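Local coordinates for protein 3-carboxy-cis,cis-muconate cycloisomerase (Pseudomonas putida, PDB 1RE5) that is a cycloisomerase of the fumarase/aspartase superfamily, whose members are largely helical, typically tetrameric enzymes, at residues L29-A34 with E215-T220; M110-V115 with L188-G193. All coordinates share one frame; numbering follows the deposited sequence.

Contact 1: L29-A34 with E215-T220; sequences LDFEAA and EQLKLT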
ATOM      1  N   LEU D  29      23.429  21.180   9.687  1.00 29.83           N
ATOM      2  CA  LEU D  29      24.484  22.050  10.173  1.00 29.13           C
ATOM      3  C   LEU D  29      25.825  21.326  10.058  1.00 30.10           C
ATOM      4  O   LEU D  29      26.827  21.927   9.653  1.00 30.08           O
ATOM      5  CB  LEU D  29      24.206  22.460  11.615  1.00 27.01           C
ATOM      6  CG  LEU D  29      22.950  23.327  11.723  1.00 26.03           C
ATOM      7  CD1 LEU D  29      22.576  23.551  13.190  1.00 25.80           C
ATOM      8  CD2 LEU D  29      23.186  24.640  11.000  1.00 24.22           C
ATOM      9  N   ASP D  30      25.841  20.039  10.399  1.00 30.82           N
ATOM     10  CA  ASP D  30      27.064  19.239  10.300  1.00 32.29           C
ATOM     11  C   ASP D  30      27.593  19.309   8.872  1.00 32.90           C
ATOM     12  O   ASP D  30      28.810  19.363   8.633  1.00 33.22           O
ATOM     13  CB  ASP D  30      26.779  17.779  10.661  1.00 33.45           C
ATOM     14  CG  ASP D  30      26.782  17.536  12.158  1.00 36.01           C
ATOM     15  OD1 ASP D  30      26.559  18.499  12.934  1.00 36.14           O
ATOM     16  OD2 ASP D  30      27.000  16.373  12.557  1.00 36.95           O
ATOM     17  N   PHE D  31      26.664  19.303   7.922  1.00 32.95           N
ATOM     18  CA  PHE D  31      27.019  19.384   6.518  1.00 32.63           C
ATOM     19  C   PHE D  31      27.662  20.738   6.228  1.00 33.16           C
ATOM     20  O   PHE D  31      28.732  20.800   5.621  1.00 32.99           O
ATOM     21  CB  PHE D  31      25.778  19.221   5.645  1.00 30.87           C
ATOM     22  CG  PHE D  31      26.022  19.530   4.195  1.00 30.17           C
ATOM     23  CD1 PHE D  31      26.700  18.621   3.377  1.00 27.36           C
ATOM     24  CD2 PHE D  31      25.607  20.751   3.655  1.00 29.27           C
ATOM     25  CE1 PHE D  31      26.962  18.917   2.049  1.00 27.29           C
ATOM     26  CE2 PHE D  31      25.867  21.058   2.320  1.00 29.90           C
ATOM     27  CZ  PHE D  31      26.547  20.137   1.514  1.00 29.21           C
ATOM     28  N   GLU D  32      27.003  21.813   6.665  1.00 33.59           N
ATOM     29  CA  GLU D  32      27.503  23.176   6.450  1.00 34.93           C
ATOM     30  C   GLU D  32      28.918  23.386   6.992  1.00 35.87           C
ATOM     31  O   GLU D  32      29.797  23.906   6.290  1.00 35.05           O
ATOM     32  CB  GLU D  32      26.546  24.187   7.086  1.00 34.76           C
ATOM     33  CG  GLU D  32      25.167  24.201   6.424  1.00 37.30           C
ATOM     34  CD  GLU D  32      25.232  24.495   4.921  1.00 38.63           C
ATOM     35  OE1 GLU D  32      24.263  24.179   4.203  1.00 39.06           O
ATOM     36  OE2 GLU D  32      26.246  25.050   4.451  1.00 37.99           O
ATOM     37  N   ALA D  33      29.132  22.982   8.243  1.00 36.39           N
ATOM     38  CA  ALA D  33      30.440  23.109   8.864  1.00 36.15           C
ATOM     39  C   ALA D  33      31.442  22.327   8.029  1.00 36.48           C
ATOM     40  O   ALA D  33      32.467  22.861   7.614  1.00 38.53           O
ATOM     41  CB  ALA D  33      30.403  22.571  10.279  1.00 35.90           C
ATOM     42  N   ALA D  34      31.141  21.062   7.768  1.00 35.36           N
ATOM     43  CA  ALA D  34      32.036  20.234   6.972  1.00 34.45           C
ATOM     44  C   ALA D  34      32.341  20.867   5.601  1.00 34.35           C
ATOM     45  O   ALA D  34      33.455  20.733   5.086  1.00 33.77           O
ATOM     46  CB  ALA D  34      31.423  18.854   6.787  1.00 33.46           C
ATOM     47  N   GLU D 215      35.303  12.823   2.962  1.00 42.16           N
ATOM     48  CA  GLU D 215      36.248  12.412   3.991  1.00 42.67           C
ATOM     49  C   GLU D 215      35.952  13.082   5.338  1.00 41.90           C
ATOM     50  O   GLU D 215      36.040  12.456   6.397  1.00 41.49           O
ATOM     51  CB  GLU D 215      37.647  12.762   3.523  1.00 45.28           C
ATOM     52  CG  GLU D 215      38.735  12.390   4.483  1.00 51.15           C
ATOM     53  CD  GLU D 215      40.070  12.906   4.008  1.00 56.03           C
ATOM     54  OE1 GLU D 215      40.221  14.153   3.902  1.00 57.55           O
ATOM     55  OE2 GLU D 215      40.961  12.067   3.730  1.00 58.51           O
ATOM     56  N   GLN D 216      35.600  14.360   5.286  1.00 41.54           N
ATOM     57  CA  GLN D 216      35.267  15.126   6.484  1.00 41.95           C
ATOM     58  C   GLN D 216      34.122  14.501   7.263  1.00 41.17           C
ATOM     59  O   GLN D 216      34.150  14.438   8.493  1.00 41.25           O
ATOM     60  CB  GLN D 216      34.866  16.553   6.099  1.00 43.36           C
ATOM     61  CG  GLN D 216      36.041  17.471   5.863  1.00 45.85           C
ATOM     62  CD  GLN D 216      36.775  17.782   7.145  1.00 46.59           C
ATOM     63  OE1 GLN D 216      37.979  18.039   7.139  1.00 47.63           O
ATOM     64  NE2 GLN D 216      36.050  17.767   8.259  1.00 46.53           N
ATOM     65  N   LEU D 217      33.105  14.060   6.529  1.00 40.60           N
ATOM     66  CA  LEU D 217      31.919  13.460   7.124  1.00 38.98           C
ATOM     67  C   LEU D 217      32.030  11.949   7.253  1.00 38.49           C
ATOM     68  O   LEU D 217      31.126  11.299   7.753  1.00 38.01           O
ATOM     69  CB  LEU D 217      30.697  13.815   6.275  1.00 37.69           C
ATOM     70  CG  LEU D 217      30.321  15.298   6.234  1.00 36.89           C
ATOM     71  CD1 LEU D 217      29.317  15.538   5.123  1.00 34.58           C
ATOM     72  CD2 LEU D 217      29.766  15.735   7.598  1.00 33.96           C
ATOM     73  N   LYS D 218      33.141  11.389   6.803  1.00 38.71           N
ATOM     74  CA  LYS D 218      33.320   9.953   6.876  1.00 39.38           C
ATOM     75  C   LYS D 218      32.248   9.238   6.056  1.00 38.00           C
ATOM     76  O   LYS D 218      31.678   8.227   6.482  1.00 36.87           O
ATOM     77  CB  LYS D 218      33.266   9.486   8.328  1.00 41.86           C
ATOM     78  CG  LYS D 218      34.479   9.891   9.149  1.00 47.08           C
ATOM     79  CD  LYS D 218      34.442   9.228  10.525  1.00 50.91           C
ATOM     80  CE  LYS D 218      35.667   9.563  11.368  1.00 52.55           C
ATOM     81  NZ  LYS D 218      35.566   8.898  12.710  1.00 55.59           N
ATOM     82  N   LEU D 219      31.976   9.785   4.878  1.00 35.82           N
ATOM     83  CA  LEU D 219      31.007   9.207   3.967  1.00 35.44           C
ATOM     84  C   LEU D 219      31.711   8.928   2.653  1.00 35.53           C
ATOM     85  O   LEU D 219      32.679   9.604   2.306  1.00 36.66           O
ATOM     86  CB  LEU D 219      29.862  10.179   3.692  1.00 34.51           C
ATOM     87  CG  LEU D 219      28.931  10.552   4.834  1.00 34.64           C
ATOM     88  CD1 LEU D 219      27.895  11.540   4.314  1.00 34.06           C
ATOM     89  CD2 LEU D 219      28.264   9.297   5.386  1.00 35.39           C
ATOM     90  N   THR D 220      31.225   7.943   1.915  1.00 34.38           N
ATOM     91  CA  THR D 220      31.813   7.634   0.632  1.00 34.42           C
ATOM     92  C   THR D 220      31.317   8.652  -0.400  1.00 33.44           C
ATOM     93  O   THR D 220      30.266   9.275  -0.229  1.00 33.75           O
ATOM     94  CB  THR D 220      31.397   6.237   0.175  1.00 36.40           C
ATOM     95  OG1 THR D 220      31.781   5.293   1.174  1.00 40.35           O
ATOM     96  CG2 THR D 220      32.078   5.864  -1.146  1.00 39.09           C
TER
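Gln216 and Leu217, in the last turn of helix 206-217, meet Ala34 of helix 21-40, where the CA atoms of the two segments are nearest, Ala34 CA lying 6.1 Å from Gln216 CA. The methyl of Ala34 is directed at the neighbouring helix, and the CB of Gln216 stands 4.2 Å from Ala34 CB, a loose aliphatic contact made by the root of the glutamine chain. Leu217 carries most of the packing. Its CB leaves the backbone at a slant to helix 21-40, CG lies anti to the carbonyl carbon (chi1 -65°), and the two methyls at the end reach the helix at different places. CD2 rests against Ala34 CB at 3.6 Å and also lies 3.9 Å from the carbonyl O of Asp30, one helical turn earlier, whose bond to Ala34 N keeps that turn closed. CD1 instead approaches the ring of Phe31 obliquely, 4.4 Å from CD1 of the phenylalanine. At Lys218 the chain turns out of the helix with positive phi (61°), and the carbonyls of Leu217 and Lys218 are both bound by Arg119 of helix 106-142. Leu213, one turn before Leu217, extends the same apolar surface against Phe31 and Ala34. The contact thus illustrates helix-to-helix packing by alanine, leucine and phenylalanine side chains, beside a Schellman motif at the C-terminal end of helix 206-217 in this mainly helical fold.

Contact 2: M110-V115 with L188-G193; sequences MDTGLV and LVLQFG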
ATOM      1  N   MET D 110      20.124  18.803   2.781  1.00 26.78           N
ATOM      2  CA  MET D 110      19.049  17.955   3.271  1.00 25.81           C
ATOM      3  C   MET D 110      19.325  16.442   3.151  1.00 25.97           C
ATOM      4  O   MET D 110      19.198  15.700   4.133  1.00 25.48           O
ATOM      5  CB  MET D 110      17.781  18.305   2.527  1.00 25.46           C
ATOM      6  CG  MET D 110      17.343  19.717   2.750  1.00 26.35           C
ATOM      7  SD  MET D 110      15.680  19.914   2.119  1.00 30.48           S
ATOM      8  CE  MET D 110      16.005  21.015   0.734  1.00 31.96           C
ATOM      9  N   ASP D 111      19.690  15.975   1.961  1.00 25.14           N
ATOM     10  CA  ASP D 111      19.962  14.555   1.791  1.00 25.46           C
ATOM     11  C   ASP D 111      21.174  14.111   2.606  1.00 25.72           C
ATOM     12  O   ASP D 111      21.155  13.052   3.238  1.00 26.14           O
ATOM     13  CB  ASP D 111      20.190  14.204   0.312  1.00 25.59           C
ATOM     14  CG  ASP D 111      18.892  14.000  -0.464  1.00 25.34           C
ATOM     15  OD1 ASP D 111      17.791  14.063   0.136  1.00 25.07           O
ATOM     16  OD2 ASP D 111      18.983  13.769  -1.693  1.00 26.58           O
ATOM     17  N   THR D 112      22.238  14.904   2.590  1.00 25.74           N
ATOM     18  CA  THR D 112      23.419  14.514   3.342  1.00 25.92           C
ATOM     19  C   THR D 112      23.112  14.510   4.825  1.00 26.23           C
ATOM     20  O   THR D 112      23.536  13.605   5.546  1.00 27.77           O
ATOM     21  CB  THR D 112      24.603  15.442   3.070  1.00 26.17           C
ATOM     22  OG1 THR D 112      24.974  15.349   1.681  1.00 26.92           O
ATOM     23  CG2 THR D 112      25.795  15.040   3.950  1.00 24.77           C
ATOM     24  N   GLY D 113      22.361  15.512   5.279  1.00 25.43           N
ATOM     25  CA  GLY D 113      21.997  15.576   6.682  1.00 25.46           C
ATOM     26  C   GLY D 113      21.229  14.319   7.061  1.00 26.83           C
ATOM     27  O   GLY D 113      21.444  13.737   8.132  1.00 27.31           O
ATOM     28  N   LEU D 114      20.337  13.897   6.164  1.00 27.78           N
ATOM     29  CA  LEU D 114      19.513  12.696   6.356  1.00 27.67           C
ATOM     30  C   LEU D 114      20.431  11.480   6.447  1.00 26.60           C
ATOM     31  O   LEU D 114      20.316  10.670   7.374  1.00 26.45           O
ATOM     32  CB  LEU D 114      18.551  12.505   5.165  1.00 28.38           C
ATOM     33  CG  LEU D 114      17.260  11.668   5.277  1.00 27.53           C
ATOM     34  CD1 LEU D 114      16.967  11.052   3.911  1.00 27.77           C
ATOM     35  CD2 LEU D 114      17.382  10.569   6.313  1.00 25.97           C
ATOM     36  N   VAL D 115      21.343  11.356   5.486  1.00 24.43           N
ATOM     37  CA  VAL D 115      22.262  10.229   5.488  1.00 24.45           C
ATOM     38  C   VAL D 115      23.000  10.161   6.808  1.00 25.12           C
ATOM     39  O   VAL D 115      23.250   9.074   7.330  1.00 26.17           O
ATOM     40  CB  VAL D 115      23.279  10.305   4.336  1.00 24.43           C
ATOM     41  CG1 VAL D 115      24.335   9.225   4.505  1.00 22.42           C
ATOM     42  CG2 VAL D 115      22.562  10.113   2.998  1.00 21.78           C
ATOM     43  N   LEU D 188      25.536   4.840   2.815  1.00 26.97           N
ATOM     44  CA  LEU D 188      26.308   5.929   3.394  1.00 26.92           C
ATOM     45  C   LEU D 188      27.171   6.674   2.385  1.00 27.62           C
ATOM     46  O   LEU D 188      28.404   6.586   2.415  1.00 29.23           O
ATOM     47  CB  LEU D 188      27.172   5.392   4.540  1.00 26.33           C
ATOM     48  CG  LEU D 188      26.382   4.693   5.654  1.00 25.94           C
ATOM     49  CD1 LEU D 188      27.303   4.272   6.797  1.00 25.65           C
ATOM     50  CD2 LEU D 188      25.308   5.635   6.164  1.00 25.74           C
ATOM     51  N   VAL D 189      26.514   7.407   1.492  1.00 26.71           N
ATOM     52  CA  VAL D 189      27.204   8.188   0.479  1.00 25.53           C
ATOM     53  C   VAL D 189      26.848   9.661   0.638  1.00 26.31           C
ATOM     54  O   VAL D 189      25.814  10.009   1.228  1.00 24.82           O
ATOM     55  CB  VAL D 189      26.831   7.736  -0.954  1.00 26.12           C
ATOM     56  CG1 VAL D 189      27.422   6.365  -1.236  1.00 23.76           C
ATOM     57  CG2 VAL D 189      25.302   7.723  -1.130  1.00 25.47           C
ATOM     58  N   LEU D 190      27.718  10.519   0.114  1.00 26.88           N
ATOM     59  CA  LEU D 190      27.522  11.955   0.191  1.00 27.85           C
ATOM     60  C   LEU D 190      26.600  12.435  -0.929  1.00 28.27           C
ATOM     61  O   LEU D 190      26.549  11.826  -2.001  1.00 27.93           O
ATOM     62  CB  LEU D 190      28.870  12.671   0.065  1.00 27.76           C
ATOM     63  CG  LEU D 190      28.780  14.195  -0.089  1.00 27.08           C
ATOM     64  CD1 LEU D 190      28.540  14.828   1.280  1.00 26.00           C
ATOM     65  CD2 LEU D 190      30.052  14.726  -0.733  1.00 26.80           C
ATOM     66  N   GLN D 191      25.866  13.515  -0.668  1.00 28.15           N
ATOM     67  CA  GLN D 191      24.988  14.106  -1.673  1.00 28.87           C
ATOM     68  C   GLN D 191      25.522  15.511  -1.907  1.00 30.35           C
ATOM     69  O   GLN D 191      25.240  16.437  -1.130  1.00 29.49           O
ATOM     70  CB  GLN D 191      23.539  14.221  -1.196  1.00 28.39           C
ATOM     71  CG  GLN D 191      22.628  14.789  -2.281  1.00 26.22           C
ATOM     72  CD  GLN D 191      22.327  13.772  -3.372  1.00 26.29           C
ATOM     73  OE1 GLN D 191      21.287  13.105  -3.332  1.00 28.68           O
ATOM     74  NE2 GLN D 191      23.236  13.633  -4.336  1.00 21.45           N
ATOM     75  N   PHE D 192      26.293  15.667  -2.979  1.00 31.17           N
ATOM     76  CA  PHE D 192      26.887  16.959  -3.301  1.00 30.89           C
ATOM     77  C   PHE D 192      26.862  17.140  -4.812  1.00 29.75           C
ATOM     78  O   PHE D 192      27.708  16.596  -5.527  1.00 29.99           O
ATOM     79  CB  PHE D 192      28.328  16.987  -2.774  1.00 32.27           C
ATOM     80  CG  PHE D 192      28.970  18.342  -2.810  1.00 32.75           C
ATOM     81  CD1 PHE D 192      28.357  19.435  -2.192  1.00 32.72           C
ATOM     82  CD2 PHE D 192      30.202  18.522  -3.431  1.00 31.30           C
ATOM     83  CE1 PHE D 192      28.972  20.694  -2.191  1.00 32.79           C
ATOM     84  CE2 PHE D 192      30.819  19.768  -3.434  1.00 32.69           C
ATOM     85  CZ  PHE D 192      30.202  20.860  -2.811  1.00 32.02           C
ATOM     86  N   GLY D 193      25.888  17.897  -5.298  1.00 27.69           N
ATOM     87  CA  GLY D 193      25.788  18.094  -6.726  1.00 26.47           C
ATOM     88  C   GLY D 193      25.449  19.510  -7.118  1.00 27.49           C
ATOM     89  O   GLY D 193      25.572  19.867  -8.288  1.00 28.73           O
TER
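Thr112 and Gln191 join helix 106-142 to the irregular segment that follows helix 162-187, a helix-to-loop contact buried within the lyase fold of the fumarase/aspartase superfamily. The hydroxyl does the joining. With OG1 anti to the carbonyl carbon of Thr112 (chi1 -63°), it receives the backbone N-H of Gln191 at 3.1 Å from N to OG1, in a bond noticeably bent at 146°. The same oxygen is hydrogen-bonded to the carbonyl O of Asp108, one turn back in the helix, so a single hydroxyl links the helix backbone to the loop backbone. The methyl of Thr112 faces other partners: its CG2 lies 3.8 Å from CD1 of Leu190, whose side chain crosses that of the threonine obliquely, although the CB of Leu190 starts out pointing away from the helix and only the end of the side chain turns back to it.

Asp111 and Gln191 run side by side and point the same way. Their aliphatic parts touch, CB of Asp111 being 3.6 Å from CG of Gln191, while the carboxylate and amide planes are turned 36° from each other. The carboxylate has its charged partner elsewhere, since OD2 forms a salt bridge with Arg230. Trp226 also lies on the Gln191 side chain and donates its indole N-H to the carbonyl O of Leu190.

One turn further along the helix, Val115 meets the start of the loop. Its CG1 packs near the CD2 methyl of Leu188, and both branches of the valine straddle one backbone oxygen: CG1 and CG2 each lie 3.7 Å from the carbonyl O of Val189.

Contacts 1 and 2 lie about 9 Å apart, centre to centre, and contact 2 is nested in sequence inside the loop that contact 1 closes. They share an apolar junction at Thr112, whose CG2 lies 3.7 Å from CD1 of Phe31 and equally 3.7 Å from CD1 of Leu217, so one methyl touches both helices of contact 1. The backbone after helix 206-217 joins them too: Thr220 O probably accepts a hydrogen bond from Leu190 N at 2.9 Å, and Thr220 N probably donates one to Leu188 O at 3.2 Å. None of the residues lining the modelled 2,3-dihydroxy-1,4-dithiobutane pockets, which include Thr296 and Ser303, belongs to either contact.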